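Local coordinates for protein integral membrane indolylacetylinositol arabinosyltransferase EmbC (Mycolicibacterium smegmatis, PDB 7BVE) that is an integral membrane enzyme that probably polymerises arabinose into the arabinan of the mycobacterial cell wall, at residues V736-L747 / P943-V954; S763-P772 / P831-G839. All coordinates share one frame; numbering follows the deposited sequence.

Contact 1: residues V736-L747 / P943-V954; sequences VLVEQNANAGML and PRIPELRTLQEV
Val738 and Arg949 form an antiparallel hydrogen-bonded pair. Arg949 N donates to Val738 O at 2.9 Å. Leu951 N adds a bond to Val736 O (3.0 Å). Farther along, Ile945 N donates to Gly745 O at 2.7 Å. Gly745 is the centre of an inverse gamma turn.

The apolar contacts lie beside these bonds. Leu737 CD1 meets Leu948 CD1 at 3.8 Å, the two side chains crossing near a right angle. Val738 uses both branches: CG2 rests on Leu951 CB and CG1 on Val954 CG2. At the far end Leu747 straddles two residues, with CD1 on Pro943 CB (3.7 Å) and CD2 on Ile945 CD1.

The charged pair is looser. Arg944 has CG trans to its backbone N (chi1 -178°) and turns only at chi3. Glu739 OE2 sits over one face of the guanidinium, 3.7 Å from Arg944 NH1, with the two flat groups 86° apart. No N-H of the guanidinium points at this oxygen, so charge alone links them. Ala742 O lies at the edge of the guanidinium, near its plane, and takes a weak bond of 3.4 Å from Arg944 NH2. Tyr1028 OH hydrogen-bonds Glu739 OE2, and Asn908 OD1 takes a weak bond from Arg944 NH1.

Strand 736-738 is flanked by 949-950 and 1020-1029 within a mixed sheet. The backbone bonds join the two segments. The ion pair probably adds charge balance to a buried spot, while the bond with Tyr1028 probably does more to position the carboxylate.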
loop_
_atom_site.group_PDB
_atom_site.type_symbol
_atom_site.label_atom_id
_atom_site.label_comp_id
_atom_site.label_asym_id
_atom_site.label_seq_id
_atom_site.Cartn_x
_atom_site.Cartn_y
_atom_site.Cartn_z
ATOM N N VAL A 736 12.203 32.375 -15.612
ATOM C CA VAL A 736 13.360 31.549 -15.313
ATOM C C VAL A 736 14.568 32.241 -15.915
ATOM O O VAL A 736 14.595 32.506 -17.119
ATOM C CB VAL A 736 13.208 30.129 -15.867
ATOM C CG1 VAL A 736 14.485 29.396 -15.721
ATOM C CG2 VAL A 736 12.133 29.399 -15.135
ATOM N N LEU A 737 15.553 32.543 -15.082
ATOM C CA LEU A 737 16.757 33.236 -15.507
ATOM C C LEU A 737 17.865 32.227 -15.765
ATOM O O LEU A 737 18.036 31.276 -15.004
ATOM C CB LEU A 737 17.191 34.237 -14.444
ATOM C CG LEU A 737 16.172 35.328 -14.161
ATOM C CD1 LEU A 737 16.637 36.174 -13.018
ATOM C CD2 LEU A 737 15.960 36.171 -15.381
ATOM N N VAL A 738 18.609 32.431 -16.845
ATOM C CA VAL A 738 19.564 31.450 -17.349
ATOM C C VAL A 738 20.885 32.151 -17.623
ATOM O O VAL A 738 20.920 33.134 -18.367
ATOM C CB VAL A 738 19.048 30.770 -18.635
ATOM C CG1 VAL A 738 20.121 29.943 -19.278
ATOM C CG2 VAL A 738 17.860 29.888 -18.341
ATOM N N GLU A 739 21.971 31.654 -17.033
ATOM C CA GLU A 739 23.311 32.087 -17.418
ATOM C C GLU A 739 23.924 31.079 -18.379
ATOM O O GLU A 739 24.028 29.888 -18.075
ATOM C CB GLU A 739 24.214 32.326 -16.212
ATOM C CG GLU A 739 24.349 31.236 -15.195
ATOM C CD GLU A 739 25.460 31.549 -14.231
ATOM O OE1 GLU A 739 26.211 32.511 -14.500
ATOM O OE2 GLU A 739 25.568 30.869 -13.193
ATOM N N GLN A 740 24.308 31.563 -19.554
ATOM C CA GLN A 740 24.949 30.706 -20.535
ATOM C C GLN A 740 26.396 30.439 -20.155
ATOM O O GLN A 740 26.802 29.289 -19.962
ATOM C CB GLN A 740 24.863 31.357 -21.909
ATOM C CG GLN A 740 23.472 31.417 -22.476
ATOM C CD GLN A 740 23.437 32.139 -23.795
ATOM O OE1 GLN A 740 24.432 32.710 -24.227
ATOM N NE2 GLN A 740 22.294 32.108 -24.453
ATOM N N ASN A 741 27.189 31.498 -20.036
ATOM C CA ASN A 741 28.606 31.384 -19.715
ATOM C C ASN A 741 28.774 31.562 -18.211
ATOM O O ASN A 741 28.535 32.649 -17.681
ATOM C CB ASN A 741 29.404 32.431 -20.485
ATOM C CG ASN A 741 30.884 32.141 -20.502
ATOM O OD1 ASN A 741 31.332 31.117 -19.992
ATOM N ND2 ASN A 741 31.658 33.051 -21.079
ATOM N N ALA A 742 29.199 30.504 -17.522
ATOM C CA ALA A 742 29.395 30.551 -16.079
ATOM C C ALA A 742 30.751 31.107 -15.674
ATOM O O ALA A 742 31.103 31.031 -14.496
ATOM C CB ALA A 742 29.215 29.161 -15.472
ATOM N N ASN A 743 31.518 31.662 -16.610
ATOM C CA ASN A 743 32.825 32.237 -16.328
ATOM C C ASN A 743 32.824 33.751 -16.464
ATOM O O ASN A 743 33.891 34.364 -16.538
ATOM C CB ASN A 743 33.878 31.646 -17.262
ATOM C CG ASN A 743 34.019 30.158 -17.108
ATOM O OD1 ASN A 743 33.724 29.398 -18.028
ATOM N ND2 ASN A 743 34.475 29.727 -15.940
ATOM N N ALA A 744 31.645 34.365 -16.507
ATOM C CA ALA A 744 31.544 35.766 -16.893
ATOM C C ALA A 744 31.718 36.707 -15.705
ATOM O O ALA A 744 32.649 37.516 -15.679
ATOM C CB ALA A 744 30.202 36.016 -17.586
ATOM N N GLY A 745 30.837 36.609 -14.716
ATOM C CA GLY A 745 30.818 37.598 -13.659
ATOM C C GLY A 745 31.624 37.264 -12.424
ATOM O O GLY A 745 31.143 37.458 -11.307
ATOM N N MET A 746 32.846 36.768 -12.600
ATOM C CA MET A 746 33.731 36.504 -11.473
ATOM C C MET A 746 34.241 37.817 -10.898
ATOM O O MET A 746 34.650 38.710 -11.643
ATOM C CB MET A 746 34.906 35.630 -11.906
ATOM C CG MET A 746 34.555 34.196 -12.232
ATOM S SD MET A 746 34.084 33.257 -10.774
ATOM C CE MET A 746 33.520 31.732 -11.513
ATOM N N LEU A 747 34.217 37.932 -9.573
ATOM C CA LEU A 747 34.673 39.150 -8.924
ATOM C C LEU A 747 36.198 39.219 -8.938
ATOM O O LEU A 747 36.891 38.230 -9.192
ATOM C CB LEU A 747 34.146 39.223 -7.492
ATOM C CG LEU A 747 32.636 39.395 -7.325
ATOM C CD1 LEU A 747 32.230 39.269 -5.875
ATOM C CD2 LEU A 747 32.199 40.730 -7.876
ATOM N N PRO A 943 33.665 33.742 -5.479
ATOM C CA PRO A 943 32.399 34.429 -5.713
ATOM C C PRO A 943 32.183 34.930 -7.136
ATOM O O PRO A 943 33.093 35.361 -7.754
ATOM C CB PRO A 943 32.549 35.733 -4.962
ATOM C CG PRO A 943 33.395 35.343 -3.841
ATOM C CD PRO A 943 34.426 34.447 -4.481
ATOM N N ARG A 944 30.922 35.105 -7.464
ATOM C CA ARG A 944 30.472 35.355 -8.817
ATOM C C ARG A 944 29.154 36.106 -8.770
ATOM O O ARG A 944 28.268 35.759 -7.986
ATOM C CB ARG A 944 30.322 34.017 -9.545
ATOM C CG ARG A 944 29.919 34.079 -10.980
ATOM C CD ARG A 944 29.852 32.674 -11.520
ATOM N NE ARG A 944 28.823 31.890 -10.855
ATOM C CZ ARG A 944 28.694 30.578 -10.986
ATOM N NH1 ARG A 944 27.739 29.920 -10.357
ATOM N NH2 ARG A 944 29.533 29.916 -11.753
ATOM N N ILE A 945 29.036 37.149 -9.585
ATOM C CA ILE A 945 27.738 37.772 -9.834
ATOM C C ILE A 945 27.322 37.416 -11.255
ATOM O O ILE A 945 27.886 37.948 -12.224
ATOM C CB ILE A 945 27.764 39.290 -9.623
ATOM C CG1 ILE A 945 27.970 39.602 -8.146
ATOM C CG2 ILE A 945 26.457 39.902 -10.044
ATOM C CD1 ILE A 945 28.167 41.053 -7.862
ATOM N N PRO A 946 26.371 36.506 -11.424
ATOM C CA PRO A 946 26.035 36.019 -12.760
ATOM C C PRO A 946 25.279 37.040 -13.591
ATOM O O PRO A 946 24.556 37.889 -13.067
ATOM C CB PRO A 946 25.163 34.802 -12.464
ATOM C CG PRO A 946 24.641 35.025 -11.123
ATOM C CD PRO A 946 25.707 35.720 -10.380
ATOM N N GLU A 947 25.466 36.951 -14.904
ATOM C CA GLU A 947 24.767 37.783 -15.877
ATOM C C GLU A 947 23.680 36.931 -16.513
ATOM O O GLU A 947 23.977 36.007 -17.275
ATOM C CB GLU A 947 25.733 38.319 -16.924
ATOM C CG GLU A 947 26.754 39.268 -16.360
ATOM C CD GLU A 947 27.742 39.727 -17.396
ATOM O OE1 GLU A 947 27.696 39.203 -18.526
ATOM O OE2 GLU A 947 28.569 40.605 -17.081
ATOM N N LEU A 948 22.426 37.248 -16.209
ATOM C CA LEU A 948 21.308 36.351 -16.444
ATOM C C LEU A 948 20.440 36.836 -17.599
ATOM O O LEU A 948 20.238 38.037 -17.786
ATOM C CB LEU A 948 20.468 36.229 -15.176
ATOM C CG LEU A 948 21.228 35.685 -13.971
ATOM C CD1 LEU A 948 20.395 35.785 -12.728
ATOM C CD2 LEU A 948 21.626 34.264 -14.198
ATOM N N ARG A 949 19.933 35.882 -18.378
ATOM C CA ARG A 949 18.940 36.118 -19.416
ATOM C C ARG A 949 17.789 35.158 -19.183
ATOM O O ARG A 949 17.925 34.178 -18.455
ATOM C CB ARG A 949 19.505 35.900 -20.820
ATOM C CG ARG A 949 20.637 36.822 -21.197
ATOM C CD ARG A 949 21.152 36.502 -22.584
ATOM N NE ARG A 949 20.185 36.854 -23.618
ATOM C CZ ARG A 949 20.294 36.507 -24.896
ATOM N NH1 ARG A 949 21.326 35.786 -25.307
ATOM N NH2 ARG A 949 19.366 36.877 -25.764
ATOM N N THR A 950 16.649 35.432 -19.803
ATOM C CA THR A 950 15.512 34.554 -19.587
ATOM C C THR A 950 15.638 33.305 -20.446
ATOM O O THR A 950 16.414 33.253 -21.397
ATOM C CB THR A 950 14.200 35.272 -19.884
ATOM O OG1 THR A 950 14.179 35.696 -21.246
ATOM C CG2 THR A 950 14.061 36.480 -19.007
ATOM N N LEU A 951 14.866 32.280 -20.090
ATOM C CA LEU A 951 14.907 31.026 -20.830
ATOM C C LEU A 951 14.261 31.143 -22.201
ATOM O O LEU A 951 14.588 30.360 -23.088
ATOM C CB LEU A 951 14.244 29.923 -20.005
ATOM C CG LEU A 951 14.233 28.449 -20.399
ATOM C CD1 LEU A 951 14.309 27.614 -19.160
ATOM C CD2 LEU A 951 12.972 28.088 -21.139
ATOM N N GLN A 952 13.368 32.106 -22.401
ATOM C CA GLN A 952 12.765 32.315 -23.710
ATOM C C GLN A 952 13.748 32.939 -24.688
ATOM O O GLN A 952 13.638 32.718 -25.897
ATOM C CB GLN A 952 11.511 33.178 -23.549
ATOM C CG GLN A 952 10.685 33.446 -24.794
ATOM C CD GLN A 952 10.083 32.195 -25.403
ATOM O OE1 GLN A 952 9.725 31.257 -24.700
ATOM N NE2 GLN A 952 9.932 32.198 -26.717
ATOM N N GLU A 953 14.729 33.688 -24.198
ATOM C CA GLU A 953 15.741 34.270 -25.064
ATOM C C GLU A 953 16.912 33.340 -25.327
ATOM O O GLU A 953 17.584 33.489 -26.350
ATOM C CB GLU A 953 16.269 35.563 -24.459
ATOM C CG GLU A 953 15.229 36.634 -24.349
ATOM C CD GLU A 953 15.767 37.892 -23.721
ATOM O OE1 GLU A 953 16.937 37.884 -23.288
ATOM O OE2 GLU A 953 15.021 38.888 -23.651
ATOM N N VAL A 954 17.176 32.395 -24.431
ATOM C CA VAL A 954 18.244 31.424 -24.614
ATOM C C VAL A 954 17.721 30.246 -25.424
ATOM O O VAL A 954 18.212 29.963 -26.520
ATOM C CB VAL A 954 18.792 30.965 -23.255
ATOM C CG1 VAL A 954 19.808 29.879 -23.439
ATOM C CG2 VAL A 954 19.391 32.134 -22.525
#

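Contact 2: residues S763-P772 / P831-G839; sequences SLGFGPNGIP and PVLGSWRSG
Trp836 packs against the loop residues Gly770, Ile771 and Pro772. Its CB touches Gly770 O at 3.3 Å. Trp836 CG is trans to the backbone N (chi1 -177°), which carries the indole from there along Pro772. Pro772 CD lies 3.5 Å from Trp836 CG. Pro772 CG then covers the five-membered ring, touching CD2 and CE2 and lying a little farther from NE1. This is a CH-pi contact: Pro772 CG is 3.5 Å from the centroid of that ring and 7° off its normal. On the benzo side, Trp836 CE3 meets Ile771 C, and CZ3 comes near Ile771 O. Trp937 adds an edge-to-face contact with the indole and also touches Pro772, so the proline and a second tryptophan help to hold the ring.

The backbones meet next to this stack. Gly767 N donates to Gly834 O at 3.0 Å. Trp836 N gives Gly770 O a weak bond of 3.4 Å. Gly767 and Gly834 have no side chains, and their CA atoms come within 4.1 Å. On the other side of this crossing Phe766 CB rests on Leu833 CD2 at 3.7 Å. Leu833 also touches Leu846 of strand 845-847. The guanidinium of Arg837 has its edge turned to Gly765.

The side chain of Ser835 is about 5 Å from a bound calcium ion, so the crossing lies next to a metal site. Segment 763-772 starts in strand 762-764 of the large antiparallel sheet, and 833-834 is a weakly bonded strand. The EmbC C-terminal domain belongs to the galactose-binding-domain-like clan. Connecting loops packed at the edge of a beta sheet beside a calcium ion fit such a domain.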
loop_
_atom_site.group_PDB
_atom_site.type_symbol
_atom_site.label_atom_id
_atom_site.label_comp_id
_atom_site.label_asym_id
_atom_site.label_seq_id
_atom_site.Cartn_x
_atom_site.Cartn_y
_atom_site.Cartn_z
ATOM N N SER A 763 43.868 29.251 5.692
ATOM C CA SER A 763 43.440 28.012 5.046
ATOM C C SER A 763 44.200 26.862 5.698
ATOM O O SER A 763 45.386 26.665 5.422
ATOM C CB SER A 763 43.684 28.057 3.544
ATOM O OG SER A 763 45.068 28.088 3.248
ATOM N N LEU A 764 43.519 26.124 6.567
ATOM C CA LEU A 764 44.038 24.889 7.136
ATOM C C LEU A 764 43.084 23.760 6.777
ATOM O O LEU A 764 41.863 23.926 6.853
ATOM C CB LEU A 764 44.230 24.994 8.655
ATOM C CG LEU A 764 43.074 25.055 9.657
ATOM C CD1 LEU A 764 43.551 24.623 11.027
ATOM C CD2 LEU A 764 42.511 26.452 9.742
ATOM N N GLY A 765 43.637 22.631 6.351
ATOM C CA GLY A 765 42.832 21.565 5.803
ATOM C C GLY A 765 42.335 21.804 4.395
ATOM O O GLY A 765 41.423 21.096 3.952
ATOM N N PHE A 766 42.903 22.775 3.679
ATOM C CA PHE A 766 42.468 23.071 2.319
ATOM C C PHE A 766 42.899 21.955 1.372
ATOM O O PHE A 766 44.041 21.494 1.419
ATOM C CB PHE A 766 43.010 24.436 1.868
ATOM C CG PHE A 766 44.513 24.509 1.733
ATOM C CD1 PHE A 766 45.314 24.770 2.833
ATOM C CD2 PHE A 766 45.119 24.380 0.490
ATOM C CE1 PHE A 766 46.693 24.850 2.709
ATOM C CE2 PHE A 766 46.496 24.455 0.357
ATOM C CZ PHE A 766 47.283 24.695 1.468
ATOM N N GLY A 767 41.928 21.427 0.635
ATOM C CA GLY A 767 42.107 20.381 -0.348
ATOM C C GLY A 767 42.084 20.917 -1.770
ATOM O O GLY A 767 40.997 21.038 -2.340
ATOM N N PRO A 768 43.229 21.288 -2.368
ATOM C CA PRO A 768 43.274 21.536 -3.824
ATOM C C PRO A 768 43.048 20.296 -4.681
ATOM O O PRO A 768 42.592 20.423 -5.819
ATOM C CB PRO A 768 44.681 22.109 -4.038
ATOM C CG PRO A 768 45.067 22.647 -2.730
ATOM C CD PRO A 768 44.490 21.695 -1.737
ATOM N N ASN A 769 43.340 19.103 -4.171
ATOM C CA ASN A 769 42.806 17.883 -4.762
ATOM C C ASN A 769 42.028 17.091 -3.714
ATOM O O ASN A 769 41.820 15.884 -3.870
ATOM C CB ASN A 769 43.928 17.048 -5.379
ATOM C CG ASN A 769 43.433 16.087 -6.449
ATOM O OD1 ASN A 769 42.240 16.049 -6.759
ATOM N ND2 ASN A 769 44.346 15.307 -7.011
ATOM N N GLY A 770 41.593 17.752 -2.646
ATOM C CA GLY A 770 40.902 17.101 -1.554
ATOM C C GLY A 770 39.395 17.134 -1.668
ATOM O O GLY A 770 38.716 17.728 -0.824
ATOM N N ILE A 771 38.864 16.534 -2.730
ATOM C CA ILE A 771 37.442 16.215 -2.840
ATOM C C ILE A 771 37.347 14.756 -3.277
ATOM O O ILE A 771 38.240 14.268 -3.985
ATOM C CB ILE A 771 36.700 17.154 -3.814
ATOM C CG1 ILE A 771 37.261 17.082 -5.232
ATOM C CG2 ILE A 771 36.733 18.602 -3.350
ATOM C CD1 ILE A 771 36.406 17.801 -6.230
ATOM N N PRO A 772 36.330 14.007 -2.839
ATOM C CA PRO A 772 36.129 12.655 -3.372
ATOM C C PRO A 772 35.784 12.667 -4.848
ATOM O O PRO A 772 34.846 13.345 -5.272
ATOM C CB PRO A 772 34.967 12.115 -2.533
ATOM C CG PRO A 772 35.030 12.880 -1.286
ATOM C CD PRO A 772 35.489 14.253 -1.663
ATOM N N PRO A 831 40.112 28.593 -9.156
ATOM C CA PRO A 831 40.736 27.777 -8.115
ATOM C C PRO A 831 39.704 26.992 -7.328
ATOM O O PRO A 831 38.550 27.395 -7.199
ATOM C CB PRO A 831 41.429 28.812 -7.228
ATOM C CG PRO A 831 40.638 30.037 -7.418
ATOM C CD PRO A 831 40.182 30.027 -8.840
ATOM N N VAL A 832 40.129 25.850 -6.807
ATOM C CA VAL A 832 39.272 24.977 -6.017
ATOM C C VAL A 832 39.993 24.651 -4.718
ATOM O O VAL A 832 41.177 24.300 -4.727
ATOM C CB VAL A 832 38.916 23.678 -6.776
ATOM C CG1 VAL A 832 38.078 22.750 -5.919
ATOM C CG2 VAL A 832 38.183 23.982 -8.055
ATOM N N LEU A 833 39.292 24.790 -3.604
ATOM C CA LEU A 833 39.748 24.299 -2.315
ATOM C C LEU A 833 38.801 23.196 -1.859
ATOM O O LEU A 833 37.905 22.781 -2.591
ATOM C CB LEU A 833 39.858 25.435 -1.301
ATOM C CG LEU A 833 41.194 26.182 -1.216
ATOM C CD1 LEU A 833 41.489 27.026 -2.423
ATOM C CD2 LEU A 833 41.181 27.070 -0.014
ATOM N N GLY A 834 39.012 22.706 -0.646
ATOM C CA GLY A 834 38.234 21.571 -0.186
ATOM C C GLY A 834 38.460 21.312 1.284
ATOM O O GLY A 834 39.270 21.974 1.938
ATOM N N SER A 835 37.708 20.340 1.803
ATOM C CA SER A 835 37.802 19.975 3.211
ATOM C C SER A 835 37.695 18.473 3.429
ATOM O O SER A 835 37.160 18.034 4.450
ATOM C CB SER A 835 36.732 20.677 4.035
ATOM O OG SER A 835 36.780 20.241 5.375
ATOM N N TRP A 836 38.182 17.672 2.489
ATOM C CA TRP A 836 38.097 16.222 2.577
ATOM C C TRP A 836 39.493 15.620 2.618
ATOM O O TRP A 836 40.417 16.135 1.980
ATOM C CB TRP A 836 37.338 15.644 1.389
ATOM C CG TRP A 836 37.150 14.174 1.461
ATOM C CD1 TRP A 836 36.269 13.497 2.248
ATOM C CD2 TRP A 836 37.909 13.186 0.765
ATOM N NE1 TRP A 836 36.402 12.145 2.050
ATOM C CE2 TRP A 836 37.409 11.928 1.148
ATOM C CE3 TRP A 836 38.953 13.242 -0.163
ATOM C CZ2 TRP A 836 37.915 10.737 0.635
ATOM C CZ3 TRP A 836 39.453 12.060 -0.671
ATOM C CH2 TRP A 836 38.935 10.824 -0.271
ATOM N N ARG A 837 39.637 14.521 3.364
ATOM C CA ARG A 837 40.885 13.774 3.454
ATOM C C ARG A 837 40.590 12.339 3.867
ATOM O O ARG A 837 39.539 12.054 4.450
ATOM C CB ARG A 837 41.842 14.430 4.444
ATOM C CG ARG A 837 41.367 14.376 5.869
ATOM C CD ARG A 837 42.273 15.189 6.755
ATOM N NE ARG A 837 42.166 16.609 6.443
ATOM C CZ ARG A 837 41.260 17.416 6.984
ATOM N NH1 ARG A 837 40.385 16.938 7.860
ATOM N NH2 ARG A 837 41.220 18.697 6.647
ATOM N N SER A 838 41.515 11.436 3.558
ATOM C CA SER A 838 41.296 10.010 3.770
ATOM C C SER A 838 41.952 9.477 5.037
ATOM O O SER A 838 42.049 8.255 5.195
ATOM C CB SER A 838 41.802 9.216 2.560
ATOM O OG SER A 838 41.617 7.824 2.753
ATOM N N GLY A 839 42.400 10.345 5.939
ATOM C CA GLY A 839 42.995 9.891 7.181
ATOM C C GLY A 839 42.204 10.318 8.400
ATOM O O GLY A 839 40.976 10.196 8.426
#

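After helix 688-710, predicted to be the last to span the membrane, the chain reaches 736-747, the first half of contact 1. It continues through strand 748-749 to strand 762-764 and the loop after it. The next part has no helix or strand, and residues 780-810 are not modelled. Segment 831-839 then closes contact 2. The chain next builds strands from 845-847 to 922-928, and strand 939-940 pairs with 833-834. Segment 943-954 closes contact 1, so contact 2 lies wholly within the larger loop. Contact 1 ties both ends of this excursion to the mixed sheet; contact 2 ties the end of a strand of the large antiparallel sheet, and the loop after it, to the segment that pairs with 939-940.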